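Local coordinates for protein T cell receptor mu chain (Monodelphis domestica, PDB 7L15) that forms the mu chain of a marsupial gamma mu T cell receptor, a cell-surface receptor that probably takes part in antigen recognition, at residues G101-A106 and T124-E129. Residues are numbered along the deposited sequence; the frame is centred on the assembly and turned at random.
Sequences GQYHCA and TRVIVE
Gly101, Gln102 and Tyr103 pair antiparallel with Val126, Arg125 and Thr124 as neighbouring strands of one sheet, the strand segments running 141° apart. Gly101 and Val126 form a hydrogen-bonded pair, with Val126 N to Gly101 O at 2.8 Å and nearly straight. Tyr103 and Thr124 form the next such pair; Thr124 N to Tyr103 O, 2.9 Å, is the most bent of the four bonds at 146°. Between them lies the non-hydrogen-bonded pair Gln102 and Arg125. Gly101 has backbone angles that would press a side chain against the preceding carbonyl.

On one face, Gln102 has CG anti to its backbone N (chi1 -172°) and then bends at chi2. This lays its amide across the Thr124-Arg125 backbone. Gln102 OE1 touches Arg125 CB at 3.4 Å, while NE2 donates to Leu122 O. The extended Arg125 chain crosses Gln102 at about a right angle, and Ile127 CD1 covers one face of its guanidinium.

On the other face, the Tyr103 ring packs obliquely against Val126, with Tyr103 CD1 3.6 Å from Val126 CG2. Tyr103 OH bonds to Asp99 O. This link from the strand to the preceding turn is the tyrosine corner familiar in immunoglobulin variable domains.

The pair joins strands F and G of the V domain. Tyr103 points into the sandwich core, onto Leu32 and Leu34 of strand 32-39 and Leu90 and Ile92 of strand 87-92. Further along, Cys105 is disulfide-bonded to Cys36 between the sheets. Strand 48-53 flanks 101-106, and strand 17-27 runs parallel to 124-129.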
ATOM      1  N   GLY A 101      -8.503   2.198  -3.785  1.00 35.12           N
ATOM      2  CA  GLY A 101      -7.309   2.833  -4.287  1.00 33.52           C
ATOM      3  C   GLY A 101      -7.664   3.961  -5.240  1.00 40.46           C
ATOM      4  O   GLY A 101      -8.795   4.441  -5.274  1.00 43.07           O
ATOM      5  N   GLN A 102      -6.660   4.383  -5.996  1.00 38.64           N
ATOM      6  CA  GLN A 102      -6.798   5.482  -6.935  1.00 41.09           C
ATOM      7  C   GLN A 102      -6.881   4.907  -8.346  1.00 38.36           C
ATOM      8  O   GLN A 102      -5.913   4.318  -8.838  1.00 40.82           O
ATOM      9  CB  GLN A 102      -5.617   6.439  -6.816  1.00 35.81           C
ATOM     10  CG  GLN A 102      -5.796   7.709  -7.621  1.00 47.23           C
ATOM     11  CD  GLN A 102      -6.573   8.769  -6.858  1.00 55.08           C
ATOM     12  OE1 GLN A 102      -6.979   8.552  -5.708  1.00 47.70           O
ATOM     13  NE2 GLN A 102      -6.763   9.934  -7.486  1.00 51.82           N
ATOM     14  N   TYR A 103      -8.019   5.101  -8.999  1.00 36.74           N
ATOM     15  CA  TYR A 103      -8.237   4.587 -10.347  1.00 42.38           C
ATOM     16  C   TYR A 103      -7.839   5.633 -11.388  1.00 42.12           C
ATOM     17  O   TYR A 103      -8.377   6.744 -11.400  1.00 43.84           O
ATOM     18  CB  TYR A 103      -9.699   4.174 -10.512  1.00 38.35           C
ATOM     19  CG  TYR A 103     -10.007   2.870  -9.818  1.00 37.34           C
ATOM     20  CD1 TYR A 103     -10.201   2.828  -8.445  1.00 36.04           C
ATOM     21  CD2 TYR A 103     -10.063   1.669 -10.534  1.00 39.60           C
ATOM     22  CE1 TYR A 103     -10.458   1.637  -7.801  1.00 40.24           C
ATOM     23  CE2 TYR A 103     -10.316   0.463  -9.894  1.00 32.84           C
ATOM     24  CZ  TYR A 103     -10.508   0.456  -8.529  1.00 32.59           C
ATOM     25  OH  TYR A 103     -10.759  -0.724  -7.869  1.00 40.42           O
ATOM     26  N   HIS A 104      -6.920   5.266 -12.271  1.00 34.81           N
ATOM     27  CA  HIS A 104      -6.401   6.151 -13.302  1.00 35.27           C
ATOM     28  C   HIS A 104      -6.812   5.651 -14.677  1.00 42.34           C
ATOM     29  O   HIS A 104      -6.703   4.460 -14.971  1.00 43.54           O
ATOM     30  CB  HIS A 104      -4.875   6.248 -13.231  1.00 35.58           C
ATOM     31  CG  HIS A 104      -4.374   6.949 -12.012  1.00 36.20           C
ATOM     32  ND1 HIS A 104      -4.043   8.286 -12.008  1.00 35.99           N
ATOM     33  CD2 HIS A 104      -4.171   6.507 -10.747  1.00 35.38           C
ATOM     34  CE1 HIS A 104      -3.629   8.630 -10.802  1.00 43.35           C
ATOM     35  NE2 HIS A 104      -3.696   7.570 -10.018  1.00 37.35           N
ATOM     36  N   CYS A 105      -7.316   6.567 -15.490  1.00 43.77           N
ATOM     37  CA  CYS A 105      -7.390   6.399 -16.929  1.00 43.83           C
ATOM     38  C   CYS A 105      -6.001   6.609 -17.540  1.00 42.94           C
ATOM     39  O   CYS A 105      -5.249   7.488 -17.113  1.00 44.43           O
ATOM     40  CB  CYS A 105      -8.387   7.427 -17.457  1.00 47.35           C
ATOM     41  SG  CYS A 105      -8.899   7.461 -19.172  1.00 63.59           S
ATOM     42  N   ALA A 106      -5.649   5.795 -18.531  1.00 39.64           N
ATOM     43  CA  ALA A 106      -4.330   5.893 -19.153  1.00 41.07           C
ATOM     44  C   ALA A 106      -4.438   5.794 -20.670  1.00 44.17           C
ATOM     45  O   ALA A 106      -5.270   5.047 -21.185  1.00 51.72           O
ATOM     46  CB  ALA A 106      -3.382   4.793 -18.642  1.00 36.77           C
ATOM     47  N   THR A 124      -9.152   9.005  -9.746  1.00 39.99           N
ATOM     48  CA  THR A 124     -10.261   9.257  -8.845  1.00 39.66           C
ATOM     49  C   THR A 124     -10.196   8.212  -7.745  1.00 33.54           C
ATOM     50  O   THR A 124      -9.842   7.058  -7.996  1.00 35.87           O
ATOM     51  CB  THR A 124     -11.614   9.244  -9.591  1.00 39.80           C
ATOM     52  OG1 THR A 124     -12.667   9.558  -8.675  1.00 39.20           O
ATOM     53  CG2 THR A 124     -11.892   7.875 -10.232  1.00 45.83           C
ATOM     54  N   ARG A 125     -10.511   8.628  -6.527  1.00 40.64           N
ATOM     55  CA  ARG A 125     -10.285   7.806  -5.350  1.00 33.72           C
ATOM     56  C   ARG A 125     -11.487   6.928  -5.046  1.00 34.59           C
ATOM     57  O   ARG A 125     -12.607   7.422  -4.915  1.00 36.12           O
ATOM     58  CB  ARG A 125      -9.999   8.669  -4.129  1.00 38.75           C
ATOM     59  CG  ARG A 125      -9.513   7.815  -2.975  1.00 43.45           C
ATOM     60  CD  ARG A 125      -9.478   8.521  -1.643  1.00 56.77           C
ATOM     61  NE  ARG A 125      -8.945   7.597  -0.646  1.00 78.17           N
ATOM     62  CZ  ARG A 125      -8.823   7.870   0.646  1.00 89.43           C
ATOM     63  NH1 ARG A 125      -9.200   9.059   1.101  1.00 88.60           N
ATOM     64  NH2 ARG A 125      -8.323   6.954   1.478  1.00 87.73           N
ATOM     65  N   VAL A 126     -11.253   5.637  -4.868  1.00 36.53           N
ATOM     66  CA  VAL A 126     -12.323   4.720  -4.500  1.00 37.55           C
ATOM     67  C   VAL A 126     -12.012   4.117  -3.145  1.00 37.19           C
ATOM     68  O   VAL A 126     -10.921   3.572  -2.932  1.00 40.33           O
ATOM     69  CB  VAL A 126     -12.518   3.623  -5.557  1.00 33.65           C
ATOM     70  CG1 VAL A 126     -13.424   2.521  -5.018  1.00 29.15           C
ATOM     71  CG2 VAL A 126     -13.057   4.247  -6.835  1.00 36.15           C
ATOM     72  N   ILE A 127     -12.978   4.209  -2.238  1.00 35.93           N
ATOM     73  CA  ILE A 127     -12.898   3.596  -0.914  1.00 36.19           C
ATOM     74  C   ILE A 127     -14.004   2.555  -0.821  1.00 45.19           C
ATOM     75  O   ILE A 127     -15.188   2.890  -0.935  1.00 42.48           O
ATOM     76  CB  ILE A 127     -13.042   4.633   0.212  1.00 37.08           C
ATOM     77  CG1 ILE A 127     -11.901   5.647   0.169  1.00 44.86           C
ATOM     78  CG2 ILE A 127     -13.046   3.950   1.575  1.00 37.54           C
ATOM     79  CD1 ILE A 127     -12.227   6.910   0.941  1.00 48.56           C
ATOM     80  N   VAL A 128     -13.630   1.301  -0.617  1.00 45.10           N
ATOM     81  CA  VAL A 128     -14.603   0.241  -0.424  1.00 39.60           C
ATOM     82  C   VAL A 128     -14.683  -0.036   1.068  1.00 47.48           C
ATOM     83  O   VAL A 128     -13.657  -0.173   1.747  1.00 43.97           O
ATOM     84  CB  VAL A 128     -14.226  -1.025  -1.210  1.00 40.33           C
ATOM     85  CG1 VAL A 128     -15.325  -2.103  -1.050  1.00 38.17           C
ATOM     86  CG2 VAL A 128     -14.046  -0.687  -2.706  1.00 39.22           C
ATOM     87  N   GLU A 129     -15.890  -0.088   1.590  1.00 43.48           N
ATOM     88  CA  GLU A 129     -16.088  -0.375   2.999  1.00 48.27           C
ATOM     89  C   GLU A 129     -17.074  -1.522   3.118  1.00 43.98           C
ATOM     90  O   GLU A 129     -17.776  -1.840   2.155  1.00 43.41           O
ATOM     91  CB  GLU A 129     -16.577   0.863   3.755  1.00 44.90           C
ATOM     92  CG  GLU A 129     -17.957   1.307   3.385  1.00 53.56           C
ATOM     93  CD  GLU A 129     -18.322   2.620   4.060  1.00 62.29           C
ATOM     94  OE1 GLU A 129     -19.458   3.097   3.826  1.00 51.76           O
ATOM     95  OE2 GLU A 129     -17.466   3.164   4.815  1.00 64.45           O
TER